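Local coordinates for protein lipase (Rhizopus chinensis, PDB 6A0W) that probably hydrolyses the ester bonds of triacylglycerols as a class 3 lipase of the alpha/beta-hydrolase fold, at residues Ser142-Gln155 / Gln177-Arg191. Sequence-based numbering, arbitrary orientation.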
ATOM      1  N   SER A 142       0.636 -13.695   6.918  1.00 32.18           N
ATOM      2  CA  SER A 142      -0.511 -12.869   7.264  1.00 32.31           C
ATOM      3  C   SER A 142      -1.568 -12.928   6.172  1.00 34.91           C
ATOM      4  O   SER A 142      -2.770 -13.096   6.451  1.00 34.25           O
ATOM      5  CB  SER A 142      -0.097 -11.412   7.555  1.00 34.04           C
ATOM      6  OG  SER A 142       0.929 -11.337   8.511  1.00 32.01           O
ATOM      7  N   TYR A 143      -1.112 -12.867   4.921  1.00 32.53           N
ATOM      8  CA  TYR A 143      -2.033 -12.941   3.817  1.00 32.70           C
ATOM      9  C   TYR A 143      -2.814 -14.252   3.883  1.00 33.21           C
ATOM     10  O   TYR A 143      -4.041 -14.267   3.666  1.00 33.83           O
ATOM     11  CB  TYR A 143      -1.328 -12.784   2.440  1.00 30.46           C
ATOM     12  CG  TYR A 143      -2.330 -12.795   1.306  1.00 29.28           C
ATOM     13  CD1 TYR A 143      -3.254 -11.775   1.194  1.00 30.89           C
ATOM     14  CD2 TYR A 143      -2.480 -13.910   0.501  1.00 30.71           C
ATOM     15  CE1 TYR A 143      -4.285 -11.820   0.297  1.00 32.03           C
ATOM     16  CE2 TYR A 143      -3.507 -13.977  -0.432  1.00 32.54           C
ATOM     17  CZ  TYR A 143      -4.407 -12.930  -0.524  1.00 35.42           C
ATOM     18  OH  TYR A 143      -5.482 -12.965  -1.387  1.00 31.36           O
ATOM     19  N   ASN A 144      -2.101 -15.355   4.081  1.00 35.11           N
ATOM     20  CA  ASN A 144      -2.767 -16.670   4.060  1.00 38.44           C
ATOM     21  C   ASN A 144      -3.784 -16.851   5.202  1.00 37.33           C
ATOM     22  O   ASN A 144      -4.755 -17.589   5.036  1.00 42.80           O
ATOM     23  CB  ASN A 144      -1.726 -17.796   4.036  1.00 35.32           C
ATOM     24  CG  ASN A 144      -1.132 -18.001   2.649  1.00 30.58           C
ATOM     25  OD1 ASN A 144      -1.841 -17.994   1.693  1.00 36.44           O
ATOM     26  ND2 ASN A 144       0.178 -18.121   2.550  1.00 37.33           N
ATOM     27  N   GLN A 145      -3.680 -16.056   6.264  1.00 37.27           N
ATOM     28  CA  GLN A 145      -4.753 -15.976   7.269  1.00 37.98           C
ATOM     29  C   GLN A 145      -5.956 -15.192   6.788  1.00 45.05           C
ATOM     30  O   GLN A 145      -7.095 -15.647   6.912  1.00 49.72           O
ATOM     31  CB  GLN A 145      -4.267 -15.347   8.576  1.00 38.91           C
ATOM     32  CG  GLN A 145      -3.150 -16.099   9.284  1.00 42.40           C
ATOM     33  CD  GLN A 145      -3.620 -17.497   9.702  1.00 63.57           C
ATOM     34  OE1 GLN A 145      -4.689 -17.650  10.321  1.00 52.17           O
ATOM     35  NE2 GLN A 145      -2.961 -18.518   9.164  1.00 52.52           N
ATOM     36  N   VAL A 146      -5.735 -14.032   6.184  1.00 34.58           N
ATOM     37  CA  VAL A 146      -6.881 -13.158   5.902  1.00 30.63           C
ATOM     38  C   VAL A 146      -7.596 -13.488   4.597  1.00 34.95           C
ATOM     39  O   VAL A 146      -8.787 -13.112   4.425  1.00 33.24           O
ATOM     40  CB  VAL A 146      -6.518 -11.651   5.966  1.00 31.84           C
ATOM     41  CG1 VAL A 146      -6.035 -11.307   7.372  1.00 36.48           C
ATOM     42  CG2 VAL A 146      -5.465 -11.310   4.929  1.00 31.55           C
ATOM     43  N   VAL A 147      -6.912 -14.233   3.709  1.00 31.22           N
ATOM     44  CA  VAL A 147      -7.525 -14.564   2.402  1.00 34.96           C
ATOM     45  C   VAL A 147      -8.867 -15.297   2.560  1.00 36.19           C
ATOM     46  O   VAL A 147      -9.823 -15.021   1.844  1.00 35.86           O
ATOM     47  CB  VAL A 147      -6.549 -15.318   1.456  1.00 36.96           C
ATOM     48  CG1 VAL A 147      -6.193 -16.699   1.978  1.00 40.51           C
ATOM     49  CG2 VAL A 147      -7.175 -15.478   0.104  1.00 40.73           C
ATOM     50  N   LYS A 148      -8.999 -16.099   3.613  1.00 34.55           N
ATOM     51  CA  LYS A 148     -10.227 -16.862   3.850  1.00 37.59           C
ATOM     52  C   LYS A 148     -11.347 -15.921   4.183  1.00 44.22           C
ATOM     53  O   LYS A 148     -12.507 -16.219   3.928  1.00 36.46           O
ATOM     54  CB  LYS A 148     -10.035 -17.785   5.062  1.00 50.79           C
ATOM     55  CG  LYS A 148      -8.915 -18.786   4.847  1.00 62.95           C
ATOM     56  CD  LYS A 148      -8.400 -19.354   6.158  1.00 76.98           C
ATOM     57  CE  LYS A 148      -7.625 -20.641   5.919  1.00 66.50           C
ATOM     58  NZ  LYS A 148      -7.021 -21.107   7.193  1.00 78.49           N
ATOM     59  N   ASP A 149     -11.019 -14.817   4.851  1.00 37.68           N
ATOM     60  CA  ASP A 149     -12.045 -13.880   5.289  1.00 34.59           C
ATOM     61  C   ASP A 149     -12.534 -13.030   4.121  1.00 34.16           C
ATOM     62  O   ASP A 149     -13.696 -12.641   4.084  1.00 42.08           O
ATOM     63  CB  ASP A 149     -11.476 -12.960   6.390  1.00 41.73           C
ATOM     64  CG  ASP A 149     -10.924 -13.728   7.562  1.00 42.23           C
ATOM     65  OD1 ASP A 149     -11.562 -14.755   7.870  1.00 45.92           O
ATOM     66  OD2 ASP A 149      -9.893 -13.311   8.160  1.00 44.43           O
ATOM     67  N   TYR A 150     -11.625 -12.528   3.287  1.00 33.52           N
ATOM     68  CA  TYR A 150     -12.068 -11.498   2.324  1.00 28.98           C
ATOM     69  C   TYR A 150     -12.420 -11.996   0.908  1.00 25.09           C
ATOM     70  O   TYR A 150     -13.244 -11.379   0.251  1.00 31.77           O
ATOM     71  CB  TYR A 150     -11.058 -10.325   2.244  1.00 29.54           C
ATOM     72  CG  TYR A 150     -10.047 -10.490   1.175  1.00 25.14           C
ATOM     73  CD1 TYR A 150     -10.301 -10.058  -0.108  1.00 29.18           C
ATOM     74  CD2 TYR A 150      -8.873 -11.151   1.412  1.00 29.74           C
ATOM     75  CE1 TYR A 150      -9.409 -10.303  -1.123  1.00 26.60           C
ATOM     76  CE2 TYR A 150      -7.967 -11.373   0.393  1.00 30.24           C
ATOM     77  CZ  TYR A 150      -8.245 -10.961  -0.875  1.00 26.53           C
ATOM     78  OH  TYR A 150      -7.353 -11.237  -1.917  1.00 31.08           O
ATOM     79  N   PHE A 151     -11.693 -12.994   0.408  1.00 28.13           N
ATOM     80  CA  PHE A 151     -11.812 -13.431  -0.973  1.00 29.35           C
ATOM     81  C   PHE A 151     -13.241 -13.802  -1.372  1.00 34.56           C
ATOM     82  O   PHE A 151     -13.745 -13.273  -2.372  1.00 31.32           O
ATOM     83  CB  PHE A 151     -10.853 -14.590  -1.239  1.00 35.74           C
ATOM     84  CG  PHE A 151     -10.592 -14.830  -2.707  1.00 37.86           C
ATOM     85  CD1 PHE A 151      -9.592 -14.148  -3.360  1.00 34.23           C
ATOM     86  CD2 PHE A 151     -11.384 -15.698  -3.435  1.00 50.14           C
ATOM     87  CE1 PHE A 151      -9.422 -14.261  -4.712  1.00 33.60           C
ATOM     88  CE2 PHE A 151     -11.219 -15.830  -4.801  1.00 47.59           C
ATOM     89  CZ  PHE A 151     -10.228 -15.117  -5.435  1.00 40.74           C
ATOM     90  N   PRO A 152     -13.953 -14.605  -0.542  1.00 35.66           N
ATOM     91  CA  PRO A 152     -15.338 -14.989  -0.939  1.00 33.56           C
ATOM     92  C   PRO A 152     -16.241 -13.794  -1.023  1.00 32.10           C
ATOM     93  O   PRO A 152     -17.151 -13.760  -1.836  1.00 37.78           O
ATOM     94  CB  PRO A 152     -15.828 -15.901   0.195  1.00 32.78           C
ATOM     95  CG  PRO A 152     -14.635 -16.116   1.093  1.00 38.19           C
ATOM     96  CD  PRO A 152     -13.419 -15.481   0.519  1.00 39.08           C
ATOM     97  N   VAL A 153     -16.015 -12.833  -0.134  1.00 31.17           N
ATOM     98  CA  VAL A 153     -16.828 -11.631  -0.087  1.00 30.94           C
ATOM     99  C   VAL A 153     -16.605 -10.755  -1.319  1.00 31.78           C
ATOM    100  O   VAL A 153     -17.571 -10.240  -1.869  1.00 29.74           O
ATOM    101  CB  VAL A 153     -16.517 -10.811   1.181  1.00 32.00           C
ATOM    102  CG1 VAL A 153     -17.436  -9.602   1.259  1.00 31.78           C
ATOM    103  CG2 VAL A 153     -16.698 -11.695   2.415  1.00 34.60           C
ATOM    104  N   VAL A 154     -15.373 -10.668  -1.829  1.00 29.69           N
ATOM    105  CA  VAL A 154     -15.172  -9.859  -3.072  1.00 30.63           C
ATOM    106  C   VAL A 154     -15.887 -10.530  -4.282  1.00 31.23           C
ATOM    107  O   VAL A 154     -16.614  -9.878  -5.076  1.00 30.07           O
ATOM    108  CB  VAL A 154     -13.671  -9.705  -3.390  1.00 29.90           C
ATOM    109  CG1 VAL A 154     -13.479  -9.070  -4.754  1.00 42.10           C
ATOM    110  CG2 VAL A 154     -12.998  -8.866  -2.324  1.00 31.87           C
ATOM    111  N   GLN A 155     -15.772 -11.864  -4.334  1.00 34.10           N
ATOM    112  CA  GLN A 155     -16.505 -12.681  -5.334  1.00 32.83           C
ATOM    113  C   GLN A 155     -17.991 -12.447  -5.292  1.00 26.93           C
ATOM    114  O   GLN A 155     -18.636 -12.190  -6.316  1.00 33.93           O
ATOM    115  CB  GLN A 155     -16.216 -14.164  -5.164  1.00 31.68           C
ATOM    116  CG  GLN A 155     -14.783 -14.548  -5.453  1.00 31.52           C
ATOM    117  CD  GLN A 155     -14.660 -15.953  -6.022  1.00 41.49           C
ATOM    118  OE1 GLN A 155     -14.525 -16.933  -5.276  1.00 33.15           O
ATOM    119  NE2 GLN A 155     -14.599 -16.040  -7.355  1.00 32.01           N
ATOM    120  N   GLN A 177      -0.177  -6.389   2.025  1.00 29.00           N
ATOM    121  CA  GLN A 177      -1.378  -7.195   1.865  1.00 24.77           C
ATOM    122  C   GLN A 177      -2.171  -6.814   0.622  1.00 31.93           C
ATOM    123  O   GLN A 177      -2.712  -7.669  -0.105  1.00 26.76           O
ATOM    124  CB  GLN A 177      -2.254  -7.072   3.111  1.00 24.37           C
ATOM    125  CG  GLN A 177      -1.587  -7.547   4.405  1.00 27.42           C
ATOM    126  CD  GLN A 177      -1.181  -9.007   4.291  1.00 32.19           C
ATOM    127  OE1 GLN A 177      -2.002  -9.783   3.828  1.00 31.26           O
ATOM    128  NE2 GLN A 177       0.112  -9.319   4.454  1.00 26.15           N
ATOM    129  N   ALA A 178      -2.239  -5.509   0.352  1.00 29.81           N
ATOM    130  CA  ALA A 178      -2.950  -5.026  -0.830  1.00 25.84           C
ATOM    131  C   ALA A 178      -2.394  -5.646  -2.118  1.00 25.49           C
ATOM    132  O   ALA A 178      -3.159  -6.101  -2.967  1.00 27.12           O
ATOM    133  CB  ALA A 178      -2.893  -3.492  -0.910  1.00 30.50           C
ATOM    134  N   LEU A 179      -1.072  -5.632  -2.254  1.00 23.24           N
ATOM    135  CA  LEU A 179      -0.421  -6.105  -3.463  1.00 27.05           C
ATOM    136  C   LEU A 179      -0.631  -7.637  -3.586  1.00 27.42           C
ATOM    137  O   LEU A 179      -1.031  -8.138  -4.630  1.00 27.28           O
ATOM    138  CB  LEU A 179       1.074  -5.837  -3.354  1.00 22.09           C
ATOM    139  CG  LEU A 179       1.908  -6.385  -4.496  1.00 26.67           C
ATOM    140  CD1 LEU A 179       1.406  -5.812  -5.814  1.00 30.26           C
ATOM    141  CD2 LEU A 179       3.378  -6.039  -4.295  1.00 27.50           C
ATOM    142  N   LEU A 180      -0.505  -8.335  -2.462  1.00 27.75           N
ATOM    143  CA  LEU A 180      -0.708  -9.800  -2.460  1.00 28.72           C
ATOM    144  C   LEU A 180      -2.155 -10.154  -2.758  1.00 27.47           C
ATOM    145  O   LEU A 180      -2.427 -10.979  -3.648  1.00 29.69           O
ATOM    146  CB  LEU A 180      -0.229 -10.408  -1.141  1.00 26.64           C
ATOM    147  CG  LEU A 180       1.285 -10.352  -0.861  1.00 28.36           C
ATOM    148  CD1 LEU A 180       1.626 -10.807   0.566  1.00 33.29           C
ATOM    149  CD2 LEU A 180       2.065 -11.183  -1.859  1.00 29.78           C
ATOM    150  N   ALA A 181      -3.068  -9.344  -2.246  1.00 24.14           N
ATOM    151  CA  ALA A 181      -4.455  -9.547  -2.567  1.00 28.88           C
ATOM    152  C   ALA A 181      -4.701  -9.299  -4.046  1.00 33.25           C
ATOM    153  O   ALA A 181      -5.522  -9.985  -4.678  1.00 30.21           O
ATOM    154  CB  ALA A 181      -5.355  -8.644  -1.733  1.00 30.25           C
ATOM    155  N   GLY A 182      -4.134  -8.211  -4.560  1.00 29.84           N
ATOM    156  CA  GLY A 182      -4.377  -7.876  -5.958  1.00 29.61           C
ATOM    157  C   GLY A 182      -3.874  -8.986  -6.889  1.00 26.32           C
ATOM    158  O   GLY A 182      -4.538  -9.335  -7.843  1.00 26.17           O
ATOM    159  N   MET A 183      -2.687  -9.512  -6.620  1.00 27.21           N
ATOM    160  CA  MET A 183      -2.164 -10.643  -7.393  1.00 30.52           C
ATOM    161  C   MET A 183      -3.009 -11.951  -7.282  1.00 32.86           C
ATOM    162  O   MET A 183      -3.389 -12.544  -8.315  1.00 30.32           O
ATOM    163  CB  MET A 183      -0.716 -10.894  -6.996  1.00 26.49           C
ATOM    164  CG  MET A 183       0.244  -9.769  -7.362  1.00 28.47           C
ATOM    165  SD  MET A 183       0.241  -9.422  -9.126  1.00 29.71           S
ATOM    166  CE  MET A 183      -0.921  -8.068  -9.174  1.00 28.73           C
ATOM    167  N   ASP A 184      -3.576 -12.185  -6.104  1.00 30.58           N
ATOM    168  CA  ASP A 184      -4.468 -13.356  -5.882  1.00 28.86           C
ATOM    169  C   ASP A 184      -5.791 -13.199  -6.611  1.00 31.19           C
ATOM    170  O   ASP A 184      -6.289 -14.110  -7.293  1.00 32.13           O
ATOM    171  CB  ASP A 184      -4.698 -13.528  -4.359  1.00 29.17           C
ATOM    172  CG  ASP A 184      -5.161 -14.953  -3.958  1.00 33.99           C
ATOM    173  OD1 ASP A 184      -5.012 -15.885  -4.755  1.00 32.96           O
ATOM    174  OD2 ASP A 184      -5.723 -15.129  -2.861  1.00 30.69           O
ATOM    175  N   LEU A 185      -6.395 -12.030  -6.490  1.00 29.47           N
ATOM    176  CA  LEU A 185      -7.567 -11.732  -7.279  1.00 27.49           C
ATOM    177  C   LEU A 185      -7.304 -11.913  -8.789  1.00 35.65           C
ATOM    178  O   LEU A 185      -8.130 -12.490  -9.521  1.00 30.41           O
ATOM    179  CB  LEU A 185      -8.051 -10.309  -6.982  1.00 30.39           C
ATOM    180  CG  LEU A 185      -8.636 -10.173  -5.575  1.00 34.77           C
ATOM    181  CD1 LEU A 185      -8.695  -8.722  -5.103  1.00 33.90           C
ATOM    182  CD2 LEU A 185     -10.022 -10.827  -5.545  1.00 32.98           C
ATOM    183  N   TYR A 186      -6.196 -11.362  -9.278  1.00 30.28           N
ATOM    184  CA  TYR A 186      -5.871 -11.556 -10.687  1.00 36.62           C
ATOM    185  C   TYR A 186      -5.781 -13.070 -11.004  1.00 36.59           C
ATOM    186  O   TYR A 186      -6.154 -13.491 -12.096  1.00 33.33           O
ATOM    187  CB  TYR A 186      -4.565 -10.842 -11.050  1.00 33.46           C
ATOM    188  CG  TYR A 186      -3.995 -11.166 -12.427  1.00 28.61           C
ATOM    189  CD1 TYR A 186      -4.524 -10.611 -13.591  1.00 33.91           C
ATOM    190  CD2 TYR A 186      -2.866 -11.948 -12.537  1.00 35.21           C
ATOM    191  CE1 TYR A 186      -4.001 -10.934 -14.850  1.00 34.87           C
ATOM    192  CE2 TYR A 186      -2.297 -12.240 -13.773  1.00 36.80           C
ATOM    193  CZ  TYR A 186      -2.853 -11.723 -14.904  1.00 35.78           C
ATOM    194  OH  TYR A 186      -2.217 -12.070 -16.052  1.00 42.72           O
ATOM    195  N   GLN A 187      -5.145 -13.830 -10.117  1.00 29.29           N
ATOM    196  CA  GLN A 187      -4.884 -15.248 -10.381  1.00 32.71           C
ATOM    197  C   GLN A 187      -6.175 -16.040 -10.340  1.00 35.01           C
ATOM    198  O   GLN A 187      -6.419 -16.802 -11.235  1.00 34.81           O
ATOM    199  CB  GLN A 187      -3.855 -15.827  -9.422  1.00 30.31           C
ATOM    200  CG  GLN A 187      -2.434 -15.335  -9.643  1.00 29.69           C
ATOM    201  CD  GLN A 187      -1.634 -15.223  -8.373  1.00 28.99           C
ATOM    202  OE1 GLN A 187      -2.083 -15.666  -7.323  1.00 33.90           O
ATOM    203  NE2 GLN A 187      -0.406 -14.672  -8.459  1.00 30.21           N
ATOM    204  N   ARG A 188      -7.097 -15.736  -9.435  1.00 32.49           N
ATOM    205  CA  ARG A 188      -8.167 -16.671  -9.143  1.00 30.72           C
ATOM    206  C   ARG A 188      -9.532 -16.147  -9.365  1.00 33.09           C
ATOM    207  O   ARG A 188     -10.493 -16.902  -9.310  1.00 32.48           O
ATOM    208  CB  ARG A 188      -8.034 -17.150  -7.717  1.00 30.26           C
ATOM    209  CG  ARG A 188      -6.751 -17.915  -7.479  1.00 31.22           C
ATOM    210  CD  ARG A 188      -6.820 -18.705  -6.174  1.00 34.89           C
ATOM    211  NE  ARG A 188      -6.905 -17.842  -4.997  1.00 33.39           N
ATOM    212  CZ  ARG A 188      -7.854 -17.908  -4.080  1.00 45.79           C
ATOM    213  NH1 ARG A 188      -7.800 -17.101  -3.027  1.00 40.69           N
ATOM    214  NH2 ARG A 188      -8.768 -18.883  -4.134  1.00 43.68           N
ATOM    215  N   GLU A 189      -9.660 -14.856  -9.640  1.00 28.84           N
ATOM    216  CA  GLU A 189     -10.976 -14.312  -9.935  1.00 29.64           C
ATOM    217  C   GLU A 189     -10.937 -13.820 -11.369  1.00 41.44           C
ATOM    218  O   GLU A 189     -10.397 -12.757 -11.681  1.00 35.12           O
ATOM    219  CB  GLU A 189     -11.291 -13.186  -8.958  1.00 32.54           C
ATOM    220  CG  GLU A 189     -12.454 -12.306  -9.317  1.00 37.15           C
ATOM    221  CD  GLU A 189     -13.741 -13.090  -9.544  1.00 41.18           C
ATOM    222  OE1 GLU A 189     -14.508 -13.263  -8.570  1.00 34.81           O
ATOM    223  OE2 GLU A 189     -14.032 -13.428 -10.714  1.00 35.38           O
ATOM    224  N   LYS A 190     -11.488 -14.627 -12.260  1.00 40.76           N
ATOM    225  CA  LYS A 190     -11.250 -14.422 -13.684  1.00 43.48           C
ATOM    226  C   LYS A 190     -12.077 -13.250 -14.194  1.00 31.48           C
ATOM    227  O   LYS A 190     -11.826 -12.763 -15.269  1.00 36.38           O
ATOM    228  CB  LYS A 190     -11.572 -15.690 -14.483  1.00 45.20           C
ATOM    229  CG  LYS A 190     -13.000 -16.180 -14.243  1.00 59.65           C
ATOM    230  CD  LYS A 190     -13.739 -16.599 -15.508  1.00 78.38           C
ATOM    231  CE  LYS A 190     -15.245 -16.573 -15.285  1.00 74.07           C
ATOM    232  NZ  LYS A 190     -15.685 -17.766 -14.509  1.00 79.41           N
ATOM    233  N   ARG A 191     -13.111 -12.822 -13.479  1.00 29.66           N
ATOM    234  CA  ARG A 191     -13.813 -11.628 -13.882  1.00 32.70           C
ATOM    235  C   ARG A 191     -13.013 -10.317 -13.720  1.00 34.95           C
ATOM    236  O   ARG A 191     -13.455  -9.264 -14.178  1.00 38.51           O
ATOM    237  CB  ARG A 191     -15.118 -11.544 -13.130  1.00 37.94           C
ATOM    238  CG  ARG A 191     -16.037 -12.730 -13.461  1.00 43.30           C
ATOM    239  CD  ARG A 191     -17.231 -12.725 -12.525  1.00 40.13           C
ATOM    240  NE  ARG A 191     -16.831 -12.976 -11.139  1.00 38.56           N
ATOM    241  CZ  ARG A 191     -17.671 -13.043 -10.114  1.00 35.23           C
ATOM    242  NH1 ARG A 191     -18.964 -12.798 -10.295  1.00 41.78           N
ATOM    243  NH2 ARG A 191     -17.189 -13.237  -8.891  1.00 31.80           N
TER
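Asp184 OD2 is gripped from two sides: the hydroxyl of Tyr143 donates to its anti lone pair (OH to OD2 2.6 Å), while Arg188 NH1 donates from the syn side, tilted out of the carboxylate plane. Arg188 completes a side-on salt bridge with NE on Asp184 OD1 (2.7 Å). With CG anti to the backbone N (chi1 -177°), the Tyr143 ring reaches in among Gln177, Leu180, Ala181 and Asp184; its plane is nearly perpendicular to the Asp184 carboxylate. Leu180 CB makes a CH-pi contact over one face of this ring. The Tyr150 hydroxyl donates to that of Tyr143 (OH to OH 2.6 Å), so the two hydroxyls and the carboxylate form a short hydrogen-bonded chain, and also rests on Ala181 CB. Held by Asp184, the Arg188 guanidinium lies flat on Phe151, a cation-pi stack with CZ 3.9 Å from the ring centroid and planes 21° apart. Leu185 CD2 packs against Phe151 CE1 (3.6 Å) and Val154 CG1. Past the end of helix 173-188, Gln155 NE2 donates to Glu189 OE1 from above the carboxylate plane (3.0 Å), and Arg191 NH2, salt-bridged to the same oxygen from the opposite face, also donates to Gln155 O (3.1 Å). Helix 137-160 is thus fastened to the helix following the probable nucleophile elbow; the paired donors on Asp184 and Glu189 would probably keep both carboxylates ionised.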